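PDB 4WCT: fructosyl amine:oxygen oxidoreductase from Neosartorya fumigata, which probably catalyses the oxidative deglycation of fructosyl amines (Amadori compounds), with FAD as cofactor and oxygen as electron acceptor. Local coordinates for residues A[28-33]-A[235-240]; A[206-211]-A[243-248]. One frame throughout, in Å; residues are numbered along the deposited sequence.

Contact 1. Residues A[28-33]-A[235-240]; sequences IIVIGA and ILSAGA. With FAD (flavin-adenine dinucleotide), chain C.
Ile-29, Ile-31 and Ile-235 join strands 28-31 and 233-236 as parallel neighbours. The backbone bonds follow the parallel pattern. Ile-235 N donates to Ile-29 O at 2.7 Å. Ile-235 O then takes the N-H of Ile-31 at 2.8 Å, and this bond is almost perfectly straight at 179°. Past the last bridge the strand 233-236 turns into a loop, and Ile-31 O is gripped twice by Ser-237. Ser-237 N reaches Ile-31 O at 2.8 Å, in the carbonyl plane. Ser-237 OG lies 3.2 Å from the same Ile-31 O, 60° out of that plane. A chi1 of 56°, with OG between the backbone N and the carbonyl carbon, turns the hydroxyl back to this acceptor.

The apolar contacts fall on two faces. On one, CG2 of Ile-28 meets CD1 of Ile-235 at 4.0 Å, and Val-30 lies beside them. On the other, CG2 of Ile-31 touches CD1 of Leu-236 at 4.0 Å.

The ends of both segments bind FAD. CG2 of Ile-31 packs over one face of the adenine, 3.5 Å from C2A, and CB of Ala-238 lies over the same face. Ala-238 CA lies 3.3 Å from the ribose O4B. Gly-32 fits the first glycine of a GxGxxG Rossmann-type turn, consistent with this dinucleotide-binding site.

The contact is buried in the middle of a six-stranded mixed sheet. Strand 52-56 pairs with 28-31 on its far side, and Asp-56 accepts a hydrogen bond from Ala-33 N. Helix 35-46 covers Ile-28 and Ile-235, while strand 208-214 packs on Ile-31.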
loop_
_atom_site.group_PDB
_atom_site.type_symbol
_atom_site.label_atom_id
_atom_site.label_comp_id
_atom_site.label_asym_id
_atom_site.label_seq_id
_atom_site.Cartn_x
_atom_site.Cartn_y
_atom_site.Cartn_z
ATOM N N ILE A 28 24.205 7.706 2.649
ATOM C CA ILE A 28 22.965 7.357 1.985
ATOM C C ILE A 28 21.873 8.366 2.296
ATOM O O ILE A 28 21.711 8.767 3.452
ATOM C CB ILE A 28 22.509 5.944 2.417
ATOM C CG1 ILE A 28 23.607 4.937 2.055
ATOM C CG2 ILE A 28 21.252 5.545 1.644
ATOM C CD1 ILE A 28 23.420 3.608 2.700
ATOM N N ILE A 29 21.105 8.730 1.265
ATOM C CA ILE A 29 19.879 9.532 1.433
ATOM C C ILE A 29 18.688 8.693 0.992
ATOM O O ILE A 29 18.768 7.976 -0.004
ATOM C CB ILE A 29 19.897 10.830 0.586
ATOM C CG1 ILE A 29 20.723 11.911 1.280
ATOM C CG2 ILE A 29 18.495 11.356 0.347
ATOM C CD1 ILE A 29 21.229 12.942 0.303
ATOM N N VAL A 30 17.681 8.634 1.857
ATOM C CA VAL A 30 16.409 7.980 1.529
ATOM C C VAL A 30 15.377 9.055 1.402
ATOM O O VAL A 30 15.205 9.877 2.314
ATOM C CB VAL A 30 15.965 7.033 2.657
ATOM C CG1 VAL A 30 14.545 6.504 2.376
ATOM C CG2 VAL A 30 17.000 5.922 2.898
ATOM N N ILE A 31 14.758 9.136 0.226
ATOM C CA ILE A 31 13.714 10.094 -0.027
ATOM C C ILE A 31 12.366 9.408 0.213
ATOM O O ILE A 31 11.928 8.545 -0.565
ATOM C CB ILE A 31 13.779 10.629 -1.476
ATOM C CG1 ILE A 31 15.177 11.199 -1.820
ATOM C CG2 ILE A 31 12.675 11.621 -1.745
ATOM C CD1 ILE A 31 15.391 11.455 -3.296
ATOM N N GLY A 32 11.699 9.866 1.259
ATOM C CA GLY A 32 10.406 9.345 1.696
ATOM C C GLY A 32 10.512 8.468 2.946
ATOM O O GLY A 32 11.102 7.370 2.922
ATOM N N ALA A 33 9.968 8.975 4.020
ATOM C CA ALA A 33 9.918 8.284 5.347
ATOM C C ALA A 33 8.535 7.654 5.558
ATOM O O ALA A 33 7.863 7.881 6.581
ATOM C CB ALA A 33 10.230 9.267 6.453
ATOM N N ILE A 235 18.277 6.796 -2.406
ATOM C CA ILE A 235 17.165 5.839 -2.558
ATOM C C ILE A 235 15.862 6.611 -2.667
ATOM O O ILE A 235 15.526 7.392 -1.780
ATOM C CB ILE A 235 17.104 4.880 -1.363
ATOM C CG1 ILE A 235 18.431 4.104 -1.249
ATOM C CG2 ILE A 235 15.924 3.907 -1.499
ATOM C CD1 ILE A 235 18.489 3.205 -0.024
ATOM N N LEU A 236 15.148 6.426 -3.771
ATOM C CA LEU A 236 13.878 7.095 -3.968
ATOM C C LEU A 236 12.740 6.158 -3.577
ATOM O O LEU A 236 12.466 5.179 -4.293
ATOM C CB LEU A 236 13.742 7.554 -5.414
ATOM C CG LEU A 236 12.435 8.231 -5.830
ATOM C CD1 LEU A 236 12.020 9.386 -4.947
ATOM C CD2 LEU A 236 12.492 8.703 -7.281
ATOM N N SER A 237 12.135 6.445 -2.430
ATOM C CA SER A 237 11.026 5.638 -1.862
ATOM C C SER A 237 9.950 6.547 -1.370
ATOM O O SER A 237 9.506 6.448 -0.222
ATOM C CB SER A 237 11.535 4.708 -0.738
ATOM O OG SER A 237 12.206 5.426 0.290
ATOM N N ALA A 238 9.434 7.378 -2.284
ATOM C CA ALA A 238 8.484 8.396 -1.910
ATOM C C ALA A 238 7.058 8.054 -2.345
ATOM O O ALA A 238 6.229 8.930 -2.400
ATOM C CB ALA A 238 8.913 9.769 -2.433
ATOM N N GLY A 239 6.753 6.763 -2.497
ATOM C CA GLY A 239 5.398 6.332 -2.834
ATOM C C GLY A 239 4.933 7.021 -4.086
ATOM O O GLY A 239 5.708 7.226 -5.014
ATOM N N ALA A 240 3.672 7.441 -4.110
ATOM C CA ALA A 240 3.096 8.025 -5.341
ATOM C C ALA A 240 3.783 9.346 -5.724
ATOM O O ALA A 240 3.910 9.673 -6.907
ATOM C CB ALA A 240 1.590 8.267 -5.143
HETATM P PA FAD C . 3.929 5.659 1.371
HETATM O O1A FAD C . 3.667 4.774 2.555
HETATM O O2A FAD C . 2.825 6.466 0.762
HETATM O O5B FAD C . 5.102 6.616 1.795
HETATM C C5B FAD C . 5.588 7.601 0.871
HETATM C C4B FAD C . 6.288 8.689 1.678
HETATM O O4B FAD C . 6.989 9.589 0.759
HETATM C C3B FAD C . 5.350 9.550 2.517
HETATM O O3B FAD C . 5.724 9.569 3.904
HETATM C C2B FAD C . 5.474 10.941 1.889
HETATM O O2B FAD C . 5.252 12.036 2.774
HETATM C C1B FAD C . 6.877 10.890 1.282
HETATM N N9A FAD C . 7.040 11.868 0.185
HETATM C C8A FAD C . 6.130 12.238 -0.734
HETATM N N7A FAD C . 6.630 13.208 -1.535
HETATM C C5A FAD C . 7.922 13.379 -1.151
HETATM C C6A FAD C . 8.994 14.289 -1.534
HETATM N N6A FAD C . 8.824 15.165 -2.540
HETATM N N1A FAD C . 10.136 14.227 -0.817
HETATM C C2A FAD C . 10.347 13.353 0.176
HETATM N N3A FAD C . 9.385 12.517 0.603
HETATM C C4A FAD C . 8.184 12.511 -0.024
HETATM N N1 FAD C . -1.304 -2.635 0.935
HETATM C C2 FAD C . -1.362 -3.854 1.577
HETATM O O2 FAD C . -0.326 -4.515 1.631
HETATM N N3 FAD C . -2.462 -4.255 2.220
HETATM C C4 FAD C . -3.619 -3.563 2.155
HETATM O O4 FAD C . -4.686 -3.911 2.732
HETATM C C4X FAD C . -3.639 -2.281 1.471
HETATM N N5 FAD C . -4.778 -1.542 1.402
HETATM C C5X FAD C . -4.686 -0.247 0.971
HETATM C C6 FAD C . -5.763 0.626 1.097
HETATM C C7 FAD C . -5.689 1.898 0.561
HETATM C C7M FAD C . -6.824 2.834 0.773
HETATM C C8 FAD C . -4.443 2.340 -0.078
HETATM C C8M FAD C . -4.282 3.708 -0.632
HETATM C C9 FAD C . -3.339 1.524 -0.115
HETATM C C9A FAD C . -3.429 0.224 0.337
HETATM N N10 FAD C . -2.339 -0.642 0.215
HETATM C C10 FAD C . -2.396 -1.874 0.869
HETATM C "C1'" FAD C . -1.086 -0.316 -0.450
HETATM C "C2'" FAD C . -0.017 0.187 0.507
HETATM O "O2'" FAD C . -0.626 1.174 1.329
HETATM C "C3'" FAD C . 1.130 0.790 -0.315
HETATM O "O3'" FAD C . 1.500 -0.110 -1.371
HETATM C "C4'" FAD C . 2.347 1.111 0.558
HETATM O "O4'" FAD C . 1.916 1.749 1.759
HETATM C "C5'" FAD C . 3.243 2.063 -0.224
HETATM O "O5'" FAD C . 4.406 2.336 0.557
HETATM P P FAD C . 5.420 3.491 0.085
HETATM O O1P FAD C . 6.516 3.582 1.122
HETATM O O2P FAD C . 5.744 3.223 -1.365
HETATM O O3P FAD C . 4.518 4.816 0.157
#

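Contact 2. Residues A[206-211]-A[243-248]; sequences GNVVSL and DSLLDF. With FAD (flavin-adenine dinucleotide), chain C.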
loop_
_atom_site.group_PDB
_atom_site.type_symbol
_atom_site.label_atom_id
_atom_site.label_comp_id
_atom_site.label_asym_id
_atom_site.label_seq_id
_atom_site.Cartn_x
_atom_site.Cartn_y
_atom_site.Cartn_z
ATOM N N GLY A 206 12.444 19.013 4.429
ATOM C CA GLY A 206 12.482 17.634 3.952
ATOM C C GLY A 206 11.680 17.420 2.698
ATOM O O GLY A 206 11.510 16.293 2.261
ATOM N N ASN A 207 11.172 18.505 2.125
ATOM C CA ASN A 207 10.368 18.407 0.908
ATOM C C ASN A 207 11.274 18.402 -0.314
ATOM O O ASN A 207 11.729 19.459 -0.774
ATOM C CB ASN A 207 9.400 19.572 0.861
ATOM C CG ASN A 207 8.466 19.496 -0.315
ATOM O OD1 ASN A 207 8.298 18.428 -0.932
ATOM N ND2 ASN A 207 7.794 20.609 -0.603
ATOM N N VAL A 208 11.536 17.219 -0.848
ATOM C CA VAL A 208 12.455 17.114 -1.999
ATOM C C VAL A 208 11.756 17.565 -3.275
ATOM O O VAL A 208 10.621 17.126 -3.559
ATOM C CB VAL A 208 12.968 15.679 -2.183
ATOM C CG1 VAL A 208 13.799 15.525 -3.434
ATOM C CG2 VAL A 208 13.778 15.251 -0.974
ATOM N N VAL A 209 12.377 18.496 -3.988
ATOM C CA VAL A 209 11.810 19.024 -5.245
ATOM C C VAL A 209 12.528 18.487 -6.479
ATOM O O VAL A 209 11.993 18.536 -7.598
ATOM C CB VAL A 209 11.705 20.577 -5.261
ATOM C CG1 VAL A 209 10.836 21.085 -4.131
ATOM C CG2 VAL A 209 13.074 21.262 -5.229
ATOM N N SER A 210 13.732 17.965 -6.297
ATOM C CA SER A 210 14.557 17.543 -7.427
ATOM C C SER A 210 15.630 16.574 -6.945
ATOM O O SER A 210 16.163 16.730 -5.856
ATOM C CB SER A 210 15.248 18.757 -8.105
ATOM O OG SER A 210 15.926 18.317 -9.272
ATOM N N LEU A 211 16.001 15.647 -7.809
ATOM C CA LEU A 211 17.264 14.946 -7.687
ATOM C C LEU A 211 18.360 15.847 -8.262
ATOM O O LEU A 211 18.075 16.722 -9.084
ATOM C CB LEU A 211 17.245 13.627 -8.451
ATOM C CG LEU A 211 16.176 12.604 -8.022
ATOM C CD1 LEU A 211 16.259 11.351 -8.873
ATOM C CD2 LEU A 211 16.335 12.265 -6.547
ATOM N N ASP A 243 6.777 9.870 -8.494
ATOM C CA ASP A 243 6.589 10.043 -9.920
ATOM C C ASP A 243 6.923 11.431 -10.408
ATOM O O ASP A 243 7.064 11.625 -11.615
ATOM C CB ASP A 243 5.110 9.700 -10.250
ATOM C CG ASP A 243 4.856 9.468 -11.725
ATOM O OD1 ASP A 243 5.673 8.795 -12.397
ATOM O OD2 ASP A 243 3.748 9.899 -12.181
ATOM N N SER A 244 6.937 12.418 -9.509
ATOM C CA SER A 244 7.272 13.794 -9.875
ATOM C C SER A 244 8.776 14.102 -9.791
ATOM O O SER A 244 9.222 15.150 -10.292
ATOM C CB SER A 244 6.486 14.773 -9.003
ATOM O OG SER A 244 7.018 14.775 -7.694
ATOM N N LEU A 245 9.571 13.160 -9.283
ATOM C CA LEU A 245 10.981 13.412 -8.974
ATOM C C LEU A 245 11.938 12.736 -9.932
ATOM O O LEU A 245 13.132 12.999 -9.910
ATOM C CB LEU A 245 11.301 12.951 -7.544
ATOM C CG LEU A 245 10.578 13.725 -6.459
ATOM C CD1 LEU A 245 10.947 13.132 -5.119
ATOM C CD2 LEU A 245 10.935 15.204 -6.489
ATOM N N LEU A 246 11.414 11.850 -10.764
ATOM C CA LEU A 246 12.197 11.129 -11.754
ATOM C C LEU A 246 11.270 10.839 -12.920
ATOM O O LEU A 246 10.091 10.582 -12.708
ATOM C CB LEU A 246 12.722 9.827 -11.164
ATOM C CG LEU A 246 13.508 8.894 -12.070
ATOM C CD1 LEU A 246 14.910 9.466 -12.255
ATOM C CD2 LEU A 246 13.563 7.490 -11.488
ATOM N N ASP A 247 11.817 10.769 -14.128
ATOM C CA ASP A 247 11.074 10.256 -15.261
ATOM C C ASP A 247 11.049 8.730 -15.269
ATOM O O ASP A 247 12.037 8.080 -15.571
ATOM C CB ASP A 247 11.648 10.788 -16.584
ATOM C CG ASP A 247 10.818 10.384 -17.794
ATOM O OD1 ASP A 247 9.775 9.693 -17.650
ATOM O OD2 ASP A 247 11.270 10.699 -18.928
ATOM N N PHE A 248 9.950 8.169 -14.757
ATOM C CA PHE A 248 9.801 6.736 -14.677
ATOM C C PHE A 248 9.345 6.110 -15.990
ATOM O O PHE A 248 9.104 4.889 -16.053
ATOM C CB PHE A 248 8.811 6.393 -13.560
ATOM C CG PHE A 248 9.428 6.337 -12.201
ATOM C CD1 PHE A 248 10.050 5.189 -11.776
ATOM C CD2 PHE A 248 9.414 7.439 -11.369
ATOM C CE1 PHE A 248 10.612 5.110 -10.521
ATOM C CE2 PHE A 248 9.992 7.371 -10.116
ATOM C CZ PHE A 248 10.584 6.198 -9.701
HETATM P PA FAD C . 3.929 5.659 1.371
HETATM O O1A FAD C . 3.667 4.774 2.555
HETATM O O2A FAD C . 2.825 6.466 0.762
HETATM O O5B FAD C . 5.102 6.616 1.795
HETATM C C5B FAD C . 5.588 7.601 0.871
HETATM C C4B FAD C . 6.288 8.689 1.678
HETATM O O4B FAD C . 6.989 9.589 0.759
HETATM C C3B FAD C . 5.350 9.550 2.517
HETATM O O3B FAD C . 5.724 9.569 3.904
HETATM C C2B FAD C . 5.474 10.941 1.889
HETATM O O2B FAD C . 5.252 12.036 2.774
HETATM C C1B FAD C . 6.877 10.890 1.282
HETATM N N9A FAD C . 7.040 11.868 0.185
HETATM C C8A FAD C . 6.130 12.238 -0.734
HETATM N N7A FAD C . 6.630 13.208 -1.535
HETATM C C5A FAD C . 7.922 13.379 -1.151
HETATM C C6A FAD C . 8.994 14.289 -1.534
HETATM N N6A FAD C . 8.824 15.165 -2.540
HETATM N N1A FAD C . 10.136 14.227 -0.817
HETATM C C2A FAD C . 10.347 13.353 0.176
HETATM N N3A FAD C . 9.385 12.517 0.603
HETATM C C4A FAD C . 8.184 12.511 -0.024
HETATM N N1 FAD C . -1.304 -2.635 0.935
HETATM C C2 FAD C . -1.362 -3.854 1.577
HETATM O O2 FAD C . -0.326 -4.515 1.631
HETATM N N3 FAD C . -2.462 -4.255 2.220
HETATM C C4 FAD C . -3.619 -3.563 2.155
HETATM O O4 FAD C . -4.686 -3.911 2.732
HETATM C C4X FAD C . -3.639 -2.281 1.471
HETATM N N5 FAD C . -4.778 -1.542 1.402
HETATM C C5X FAD C . -4.686 -0.247 0.971
HETATM C C6 FAD C . -5.763 0.626 1.097
HETATM C C7 FAD C . -5.689 1.898 0.561
HETATM C C7M FAD C . -6.824 2.834 0.773
HETATM C C8 FAD C . -4.443 2.340 -0.078
HETATM C C8M FAD C . -4.282 3.708 -0.632
HETATM C C9 FAD C . -3.339 1.524 -0.115
HETATM C C9A FAD C . -3.429 0.224 0.337
HETATM N N10 FAD C . -2.339 -0.642 0.215
HETATM C C10 FAD C . -2.396 -1.874 0.869
HETATM C "C1'" FAD C . -1.086 -0.316 -0.450
HETATM C "C2'" FAD C . -0.017 0.187 0.507
HETATM O "O2'" FAD C . -0.626 1.174 1.329
HETATM C "C3'" FAD C . 1.130 0.790 -0.315
HETATM O "O3'" FAD C . 1.500 -0.110 -1.371
HETATM C "C4'" FAD C . 2.347 1.111 0.558
HETATM O "O4'" FAD C . 1.916 1.749 1.759
HETATM C "C5'" FAD C . 3.243 2.063 -0.224
HETATM O "O5'" FAD C . 4.406 2.336 0.557
HETATM P P FAD C . 5.420 3.491 0.085
HETATM O O1P FAD C . 6.516 3.582 1.122
HETATM O O2P FAD C . 5.744 3.223 -1.365
HETATM O O3P FAD C . 4.518 4.816 0.157
HETATM O O HOH W 1 11.702 16.927 -10.241
HETATM O O HOH W 2 14.168 15.624 -10.191
#
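Val-208 and Leu-245 meet at the adenine of FAD, Val-208 at the N1A/N6A edge and CD1 of Leu-245 over one face at the amino end. Just after Val-208, strand 208-214 has a classic beta bulge, where Val-209 and Ser-210 both face Arg-222. The backbone of Val-208 reads the adenine on two atoms. N6A donates to Val-208 O at 2.8 Å, with an angle of 165° at the hydrogen. Val-208 N gives a weak bond to N1A at 3.3 Å. The second flat group is the Phe-248 ring. One face carries CD2 of Leu-246, 3.7 Å above the plane and offset toward the rim.

Leu-245 is the main apolar bridge between the segments. Its CG lies anti to the carbonyl carbon, chi1 -65°, and this brings the branch end nearer to strand 208-214. CD2 rests against the backbone there, 3.5 Å from Val-208 O. CD1 meets CG1 of Val-208 at 4.1 Å, and the two side chains cross at about a right angle. Further along, CD1 of Leu-211 touches CD1 of Leu-246 at 4.1 Å, and CG of Leu-211 comes close to Leu-245 O.

The backbone polar groups are joined through water. One water donates to both Val-209 O and Ser-244 O. A second accepts from Leu-211 N and donates to Leu-245 O at 2.8 Å. Leu-246 and Phe-248 turn to the central sheet, against strands 233-236 and 379-383. On the partly exposed Ser-210, OG folds back onto Leu-211 O at 2.7 Å, tilted 27° from the carbonyl plane.

The chain enters contact 1 with strand 28-31. It runs through 201 residues before strand 233-236 returns to close that loop. Segment 206-211 lies inside it, but its partner 243-248 comes just after 235-240. The two closures therefore cross and do not nest. The smaller loop, closed by contact 2, spans 31 residues and holds the other two strands of the three-stranded sheet. Contact 1 builds the middle of the six-stranded sheet, and contact 2 ties the small sheet to it. They touch where Ile-31 CD1 meets Leu-211 CD2 at 3.5 Å. Together they line the adenosine part of the FAD site.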